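Local coordinates for D-alanine--D-alanine ligase (Coxiella burnetii, PDB 3TQT), which joins two molecules of D-alanine at the expense of ATP, making the D-alanyl-D-alanine dipeptide used in peptidoglycan synthesis, at residues A[60-63]-A[64-68]. Residues are numbered along the deposited sequence; the frame is centred on the assembly and turned at random.
Sequences LAHS and PDHLV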
# COMPACT_ATOMS: atom_id res chain seq x y z
N LEU A 60 10.77 4.56 -28.88
CA LEU A 60 11.71 3.48 -29.18
C LEU A 60 13.00 4.02 -29.78
O LEU A 60 14.07 3.46 -29.57
CB LEU A 60 11.08 2.47 -30.13
CG LEU A 60 9.82 1.79 -29.59
CD1 LEU A 60 9.24 0.84 -30.61
CD2 LEU A 60 10.13 1.07 -28.28
N ALA A 61 12.90 5.11 -30.53
CA ALA A 61 14.03 5.64 -31.28
C ALA A 61 14.94 6.57 -30.49
O ALA A 61 16.10 6.78 -30.86
CB ALA A 61 13.53 6.36 -32.54
N HIS A 62 14.43 7.13 -29.40
CA HIS A 62 15.16 8.16 -28.67
C HIS A 62 15.05 7.97 -27.16
O HIS A 62 14.14 7.31 -26.70
CB HIS A 62 14.60 9.53 -29.03
CG HIS A 62 14.78 9.88 -30.47
ND1 HIS A 62 13.77 9.76 -31.40
CD2 HIS A 62 15.86 10.31 -31.15
CE1 HIS A 62 14.22 10.12 -32.59
NE2 HIS A 62 15.49 10.47 -32.46
N SER A 63 15.96 8.57 -26.41
CA SER A 63 15.80 8.59 -24.96
C SER A 63 14.63 9.51 -24.63
O SER A 63 14.37 10.47 -25.35
CB SER A 63 17.07 9.08 -24.28
OG SER A 63 17.25 10.47 -24.48
N PRO A 64 13.90 9.22 -23.55
CA PRO A 64 12.84 10.16 -23.21
C PRO A 64 13.38 11.55 -22.86
O PRO A 64 12.70 12.55 -23.10
CB PRO A 64 12.14 9.50 -22.02
CG PRO A 64 13.11 8.52 -21.49
CD PRO A 64 13.91 8.04 -22.67
N ASP A 65 14.60 11.61 -22.31
CA ASP A 65 15.22 12.91 -22.03
C ASP A 65 15.35 13.74 -23.32
O ASP A 65 15.13 14.95 -23.33
CB ASP A 65 16.58 12.73 -21.37
CG ASP A 65 17.21 14.04 -20.98
OD1 ASP A 65 16.81 14.60 -19.93
OD2 ASP A 65 18.10 14.52 -21.71
N HIS A 66 15.73 13.07 -24.40
CA HIS A 66 15.84 13.72 -25.70
C HIS A 66 14.49 14.28 -26.14
O HIS A 66 14.39 15.41 -26.62
CB HIS A 66 16.36 12.72 -26.72
CG HIS A 66 16.53 13.28 -28.09
ND1 HIS A 66 17.62 14.05 -28.45
CD2 HIS A 66 15.77 13.17 -29.20
CE1 HIS A 66 17.51 14.39 -29.72
NE2 HIS A 66 16.40 13.87 -30.20
N LEU A 67 13.45 13.47 -25.96
CA LEU A 67 12.11 13.83 -26.41
C LEU A 67 11.59 15.02 -25.63
O LEU A 67 10.87 15.87 -26.16
CB LEU A 67 11.18 12.64 -26.27
CG LEU A 67 11.65 11.43 -27.07
CD1 LEU A 67 10.78 10.23 -26.74
CD2 LEU A 67 11.64 11.75 -28.56
N VAL A 68 11.95 15.07 -24.35
CA VAL A 68 11.62 16.20 -23.51
C VAL A 68 12.27 17.46 -24.08
O VAL A 68 11.62 18.48 -24.30
CB VAL A 68 12.12 15.97 -22.08
CG1 VAL A 68 12.00 17.24 -21.27
CG2 VAL A 68 11.35 14.84 -21.43
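Ser63 OG accepts a hydrogen bond from the backbone N of His66, 3.0 Å away, and so makes Ser63 the N-cap of the helix that starts at Pro64. Its chi1 of 72° sets the hydroxyl between its own N and carbonyl carbon, turned toward the first helical turn, whose N-H groups lack partners from a preceding turn. Serine suits this place because its short side chain can fold over to a backbone N-H three residues on. The carbonyl O of Ser63 then accepts from Leu67 N, 3.2 Å away, the first regular bond of the helix. Proline fits the position after the cap, where no backbone N-H is needed and its ring holds phi at a value compatible with a helix.

On one flank the imidazoles of His62 and His66 are nearly parallel, planes at 15°, but offset, with centroids 4.8 Å apart. His66 CG stands opposite its backbone N (chi1 -179°), which brings the ring alongside His62, and the two CD2 atoms come within 3.5 Å. Histidine suits this partly exposed flank, pairing carbon contacts with polar ring nitrogens. The buried Leu67 supplies an apolar branch: its side chain lies roughly perpendicular to that of His62, with Leu67 CD2 3.7 Å from His62 CB.

His62 and Ser63 form the turn between helix 56-61 and helix 64-70. Lys26 NZ of helix 18-31 is hydrogen-bonded to His62 O, Pro64 packs on Ile22 and on Phe43 of strand 37-44, and Leu67 reaches Ile53 of strand 50-53.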